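Local coordinates for protein putative aminotransferase (Actinomadura melliaura, PDB 4ZWV) that probably transfers an amino group to a sugar with the help of pyridoxal 5'-phosphate, in the biosynthesis of the aminopentose of the indolocarbazole AT2433, at residues Glu209-Arg221 with Tyr230-Thr242. Sequence-based numbering, arbitrary orientation. Where two conformers were deposited one is given.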
loop_
_atom_site.group_PDB
_atom_site.type_symbol
_atom_site.label_atom_id
_atom_site.label_comp_id
_atom_site.label_asym_id
_atom_site.label_seq_id
_atom_site.Cartn_x
_atom_site.Cartn_y
_atom_site.Cartn_z
ATOM N N GLU A 209 -9.403 17.079 5.558
ATOM C CA GLU A 209 -9.541 16.447 6.866
ATOM C C GLU A 209 -9.913 14.965 6.738
ATOM O O GLU A 209 -9.378 14.125 7.474
ATOM C CB GLU A 209 -10.569 17.193 7.718
ATOM C CG GLU A 209 -10.166 18.627 8.079
ATOM C CD GLU A 209 -9.032 18.708 9.091
ATOM O OE1 GLU A 209 -8.728 17.694 9.756
ATOM O OE2 GLU A 209 -8.434 19.798 9.224
ATOM N N ARG A 210 -10.800 14.633 5.798
ATOM C CA ARG A 210 -11.165 13.230 5.578
ATOM C C ARG A 210 -9.978 12.420 5.069
ATOM O O ARG A 210 -9.770 11.273 5.483
ATOM C CB ARG A 210 -12.332 13.114 4.595
ATOM C CG ARG A 210 -13.624 13.709 5.120
ATOM C CD ARG A 210 -14.704 13.680 4.049
ATOM N NE ARG A 210 -15.007 12.303 3.669
ATOM C CZ ARG A 210 -15.243 11.886 2.429
ATOM N NH1 ARG A 210 -15.230 12.740 1.411
ATOM N NH2 ARG A 210 -15.499 10.602 2.209
ATOM N N ALA A 211 -9.174 13.020 4.194
ATOM C CA ALA A 211 -8.006 12.336 3.652
ATOM C C ALA A 211 -6.984 12.012 4.728
ATOM O O ALA A 211 -6.401 10.930 4.734
ATOM C CB ALA A 211 -7.342 13.184 2.555
HETATM N N MSE A 212 -6.771 12.953 5.643
HETATM C CA MSE A 212 -5.812 12.753 6.724
HETATM C C MSE A 212 -6.225 11.654 7.686
HETATM O O MSE A 212 -5.374 11.007 8.291
HETATM C CB MSE A 212 -5.605 14.045 7.499
HETATM C CG MSE A 212 -4.812 15.061 6.730
HETATM SE SE MSE A 212 -4.352 16.553 7.862
HETATM C CE MSE A 212 -6.059 17.446 7.861
ATOM N N LEU A 213 -7.530 11.461 7.844
ATOM C CA LEU A 213 -8.028 10.353 8.651
ATOM C C LEU A 213 -7.980 9.027 7.891
ATOM O O LEU A 213 -7.465 8.018 8.399
ATOM C CB LEU A 213 -9.465 10.631 9.119
ATOM C CG LEU A 213 -9.623 11.643 10.249
ATOM C CD1 LEU A 213 -11.091 12.015 10.380
ATOM C CD2 LEU A 213 -9.096 11.065 11.548
ATOM N N ARG A 214 -8.521 9.012 6.677
ATOM C CA ARG A 214 -8.692 7.750 5.973
ATOM C C ARG A 214 -7.387 7.169 5.442
ATOM O O ARG A 214 -7.334 5.984 5.144
ATOM C CB ARG A 214 -9.698 7.909 4.834
ATOM C CG ARG A 214 -11.089 8.327 5.327
ATOM C CD ARG A 214 -12.121 8.224 4.212
ATOM N NE ARG A 214 -12.497 6.831 4.014
ATOM C CZ ARG A 214 -13.470 6.411 3.211
ATOM N NH1 ARG A 214 -14.185 7.276 2.506
ATOM N NH2 ARG A 214 -13.725 5.114 3.107
ATOM N N ARG A 215 -6.322 7.966 5.373
ATOM C CA ARG A 215 -5.054 7.409 4.922
ATOM C C ARG A 215 -4.445 6.459 5.954
ATOM O O ARG A 215 -3.533 5.711 5.625
ATOM C CB ARG A 215 -4.055 8.515 4.595
ATOM C CG ARG A 215 -3.504 9.193 5.815
ATOM C CD ARG A 215 -2.359 10.118 5.456
ATOM N NE ARG A 215 -2.057 10.935 6.617
ATOM C CZ ARG A 215 -1.211 11.954 6.621
ATOM N NH1 ARG A 215 -0.544 12.289 5.516
ATOM N NH2 ARG A 215 -1.026 12.620 7.749
ATOM N N PHE A 216 -4.929 6.500 7.195
ATOM C CA PHE A 216 -4.482 5.572 8.234
ATOM C C PHE A 216 -5.712 4.997 8.941
ATOM O O PHE A 216 -6.006 5.329 10.099
ATOM C CB PHE A 216 -3.529 6.247 9.238
ATOM C CG PHE A 216 -2.951 5.285 10.248
ATOM C CD1 PHE A 216 -1.981 4.373 9.870
ATOM C CD2 PHE A 216 -3.397 5.280 11.560
ATOM C CE1 PHE A 216 -1.455 3.468 10.787
ATOM C CE2 PHE A 216 -2.878 4.380 12.487
ATOM C CZ PHE A 216 -1.902 3.473 12.096
ATOM N N TYR A 217 -6.444 4.171 8.199
ATOM C CA TYR A 217 -7.549 3.369 8.724
ATOM C C TYR A 217 -8.723 4.172 9.264
ATOM O O TYR A 217 -9.615 3.595 9.877
ATOM C CB TYR A 217 -7.057 2.443 9.836
ATOM C CG TYR A 217 -5.905 1.548 9.463
ATOM C CD1 TYR A 217 -6.087 0.462 8.611
ATOM C CD2 TYR A 217 -4.639 1.788 9.968
ATOM C CE1 TYR A 217 -5.020 -0.381 8.274
ATOM C CE2 TYR A 217 -3.559 0.957 9.639
ATOM C CZ TYR A 217 -3.768 -0.122 8.794
ATOM O OH TYR A 217 -2.705 -0.955 8.500
ATOM N N GLY A 218 -8.739 5.490 9.049
ATOM C CA GLY A 218 -9.764 6.301 9.694
ATOM C C GLY A 218 -9.488 6.575 11.164
ATOM O O GLY A 218 -10.365 7.063 11.897
ATOM N N ILE A 219 -8.279 6.254 11.608
ATOM C CA ILE A 219 -7.883 6.430 13.006
ATOM C C ILE A 219 -7.189 7.774 13.207
ATOM O O ILE A 219 -6.181 8.073 12.558
ATOM C CB ILE A 219 -6.952 5.279 13.464
ATOM C CG1 ILE A 219 -7.710 3.941 13.425
ATOM C CG2 ILE A 219 -6.410 5.547 14.865
ATOM C CD1 ILE A 219 -6.842 2.709 13.683
ATOM N N ASP A 220 -7.756 8.588 14.093
ATOM C CA ASP A 220 -7.144 9.841 14.524
ATOM C C ASP A 220 -5.895 9.503 15.340
ATOM O O ASP A 220 -5.987 8.999 16.454
ATOM C CB ASP A 220 -8.154 10.650 15.347
ATOM C CG ASP A 220 -7.616 11.992 15.798
ATOM O OD1 ASP A 220 -6.396 12.231 15.693
ATOM O OD2 ASP A 220 -8.432 12.814 16.265
ATOM N N ARG A 221 -4.728 9.803 14.784
ATOM C CA ARG A 221 -3.481 9.380 15.412
ATOM C C ARG A 221 -3.139 10.183 16.666
ATOM O O ARG A 221 -2.239 9.808 17.414
ATOM C CB ARG A 221 -2.338 9.453 14.399
ATOM C CG ARG A 221 -2.474 8.398 13.293
ATOM C CD ARG A 221 -1.406 8.552 12.218
ATOM N NE ARG A 221 -0.057 8.430 12.772
ATOM C CZ ARG A 221 0.607 7.286 12.874
ATOM N NH1 ARG A 221 0.054 6.151 12.463
ATOM N NH2 ARG A 221 1.835 7.279 13.386
ATOM N N TYR A 230 -11.236 6.336 20.607
ATOM C CA TYR A 230 -11.287 6.874 19.261
ATOM C C TYR A 230 -12.395 6.178 18.490
ATOM O O TYR A 230 -12.805 5.061 18.828
ATOM C CB TYR A 230 -9.939 6.715 18.545
ATOM C CG TYR A 230 -9.544 5.267 18.350
ATOM C CD1 TYR A 230 -8.985 4.533 19.392
ATOM C CD2 TYR A 230 -9.754 4.632 17.125
ATOM C CE1 TYR A 230 -8.645 3.194 19.218
ATOM C CE2 TYR A 230 -9.411 3.304 16.941
ATOM C CZ TYR A 230 -8.867 2.595 17.987
ATOM O OH TYR A 230 -8.534 1.277 17.806
ATOM N N ASP A 231 -12.895 6.856 17.467
ATOM C CA ASP A 231 -13.964 6.312 16.650
ATOM C C ASP A 231 -13.607 6.438 15.188
ATOM O O ASP A 231 -13.199 7.508 14.732
ATOM C CB ASP A 231 -15.295 7.020 16.912
ATOM C CG ASP A 231 -16.372 6.575 15.944
ATOM O OD1 ASP A 231 -16.832 5.426 16.079
ATOM O OD2 ASP A 231 -16.767 7.373 15.052
ATOM N N VAL A 232 -13.746 5.347 14.448
ATOM C CA VAL A 232 -13.537 5.386 13.012
ATOM C C VAL A 232 -14.865 5.691 12.325
ATOM O O VAL A 232 -15.770 4.842 12.308
ATOM C CB VAL A 232 -12.963 4.055 12.473
ATOM C CG1 VAL A 232 -12.854 4.112 10.953
ATOM C CG2 VAL A 232 -11.599 3.758 13.102
ATOM N N ALA A 233 -14.993 6.922 11.818
ATOM C CA ALA A 233 -16.220 7.361 11.145
ATOM C C ALA A 233 -16.342 6.827 9.714
ATOM O O ALA A 233 -17.435 6.559 9.225
ATOM C CB ALA A 233 -16.288 8.879 11.148
ATOM N N GLU A 234 -15.197 6.716 9.048
ATOM C CA GLU A 234 -15.096 6.159 7.705
ATOM C C GLU A 234 -13.822 5.332 7.665
ATOM O O GLU A 234 -12.764 5.821 8.057
ATOM C CB GLU A 234 -15.027 7.256 6.632
ATOM C CG GLU A 234 -16.167 8.252 6.607
ATOM C CD GLU A 234 -15.992 9.255 5.469
ATOM O OE1 GLU A 234 -15.094 10.129 5.558
ATOM O OE2 GLU A 234 -16.745 9.148 4.480
ATOM N N TRP A 235 -13.911 4.094 7.191
ATOM C CA TRP A 235 -12.735 3.231 7.173
ATOM C C TRP A 235 -11.697 3.689 6.142
ATOM O O TRP A 235 -11.993 4.448 5.223
ATOM C CB TRP A 235 -13.144 1.768 6.913
ATOM C CG TRP A 235 -13.778 1.532 5.571
ATOM C CD1 TRP A 235 -15.118 1.465 5.296
ATOM C CD2 TRP A 235 -13.104 1.349 4.314
ATOM N NE1 TRP A 235 -15.317 1.249 3.948
ATOM C CE2 TRP A 235 -14.098 1.167 3.329
ATOM C CE3 TRP A 235 -11.755 1.290 3.935
ATOM C CZ2 TRP A 235 -13.788 0.961 1.981
ATOM C CZ3 TRP A 235 -11.451 1.097 2.587
ATOM C CH2 TRP A 235 -12.465 0.934 1.631
ATOM N N GLY A 236 -10.462 3.244 6.345
ATOM C CA GLY A 236 -9.400 3.433 5.372
ATOM C C GLY A 236 -8.457 2.258 5.470
ATOM O O GLY A 236 -8.659 1.357 6.282
ATOM N N LEU A 237 -7.415 2.257 4.649
ATOM C CA LEU A 237 -6.392 1.218 4.740
ATOM C C LEU A 237 -5.076 1.829 5.207
ATOM O O LEU A 237 -5.071 2.880 5.843
ATOM C CB LEU A 237 -6.222 0.503 3.393
ATOM C CG LEU A 237 -7.474 -0.256 2.940
ATOM C CD1 LEU A 237 -7.266 -0.915 1.571
ATOM C CD2 LEU A 237 -7.835 -1.310 3.983
ATOM N N LYS A 238 -3.960 1.145 4.949
ATOM C CA LYS A 238 -2.652 1.683 5.322
ATOM C C LYS A 238 -2.112 2.434 4.110
ATOM O O LYS A 238 -1.249 1.951 3.373
ATOM C CB LYS A 238 -1.697 0.570 5.758
ATOM C CG LYS A 238 -0.421 1.066 6.378
ATOM C CD LYS A 238 0.531 -0.095 6.592
ATOM C CE LYS A 238 1.875 0.410 7.019
ATOM N NZ LYS A 238 1.808 1.118 8.321
ATOM N N TRP A 239 -2.648 3.622 3.898
ATOM C CA TRP A 239 -2.331 4.384 2.711
ATOM C C TRP A 239 -1.335 5.499 2.981
ATOM O O TRP A 239 -0.986 6.238 2.067
ATOM C CB TRP A 239 -3.606 4.993 2.132
ATOM C CG TRP A 239 -4.513 4.003 1.422
ATOM C CD1 TRP A 239 -4.142 2.987 0.591
ATOM C CD2 TRP A 239 -5.950 3.993 1.454
ATOM N NE1 TRP A 239 -5.264 2.332 0.111
ATOM C CE2 TRP A 239 -6.381 2.938 0.622
ATOM C CE3 TRP A 239 -6.908 4.768 2.114
ATOM C CZ2 TRP A 239 -7.731 2.632 0.441
ATOM C CZ3 TRP A 239 -8.253 4.469 1.923
ATOM C CH2 TRP A 239 -8.648 3.412 1.092
ATOM N N HIS A 240 -0.888 5.626 4.223
ATOM C CA HIS A 240 -0.001 6.729 4.593
ATOM C C HIS A 240 1.468 6.485 4.237
ATOM O O HIS A 240 1.864 5.376 3.856
ATOM C CB HIS A 240 -0.134 7.027 6.096
ATOM C CG HIS A 240 0.436 5.965 6.980
ATOM N ND1 HIS A 240 0.733 6.196 8.304
ATOM C CD2 HIS A 240 0.738 4.668 6.745
ATOM C CE1 HIS A 240 1.214 5.089 8.844
ATOM N NE2 HIS A 240 1.234 4.147 7.919
HETATM N N MSE A 241 2.242 7.565 4.330
HETATM C CA MSE A 241 3.699 7.527 4.236
HETATM C C MSE A 241 4.293 7.542 5.644
HETATM O O MSE A 241 3.733 8.182 6.543
HETATM C CB MSE A 241 4.219 8.738 3.441
HETATM C CG MSE A 241 5.733 8.742 3.271
HETATM SE SE MSE A 241 6.412 10.385 2.505
HETATM C CE MSE A 241 5.542 10.305 0.762
ATOM N N THR A 242 5.433 6.876 5.831
ATOM C CA THR A 242 6.124 6.897 7.114
ATOM C C THR A 242 7.436 7.676 7.028
ATOM O O THR A 242 7.851 8.098 5.938
ATOM C CB THR A 242 6.416 5.491 7.595
ATOM O OG1 THR A 242 7.249 4.850 6.623
ATOM C CG2 THR A 242 5.117 4.715 7.754
HETATM O O HOH W 1 0.003 -0.424 9.729
HETATM O O HOH W 2 -12.616 8.541 11.436
HETATM O O HOH W 3 -10.445 7.912 15.009
#
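Arg214 and Arg210, one turn apart on helix 205-214, reach out to Trp235 and Glu234 in the loop that leads to helix 243-273, within a fold type I aminotransferase of the DegT/DnrJ/EryC1 family. Arg214 bends at chi3 and turns its side edge to one carbonyl: NE and NH2 both donate to Trp235 O, at 2.7 and 2.8 Å, from opposite faces of the carbonyl plane. NH2 also lies over the Trp235 indole, while Glu234 CB sits on a face of the guanidinium. Replacing Arg214 by a leucine would probably deprive Trp235 O of both donors and the indole of the guanidinium lying over it. The Glu234 carboxylate is gripped side-on by Arg210, whose NE, nearly in line at 171°, meets the syn lone pair of OE1 and whose NH2 bonds OE2 at 3.0 Å.

Beyond the helix, a single beta bridge joins Phe216 to Lys238, and a type I' turn from Phe216 to Ile219 brings Gly218 against the loop, where a side chain would collide with Glu234 O and Val232 CG1. A chi1 of -175° swings the Phe216 ring to the side of its own carbonyl, where CD1 comes over the His240 ring, 3.4 Å from His240 CE1, the two planes 39° apart; Gln31 holds His240 ND1. The Tyr217 ring lies over the Leu237 carbonyl, and its hydroxyl bonds Thr58 of the second subunit, a cofactor-binding residue. A water 3.0 Å from Tyr217 OH also takes a bond from Lys238 NZ, which forms a salt bridge with Asp196 of the second subunit and donates to His240 NE2 at 3.1 Å, in the imidazole plane.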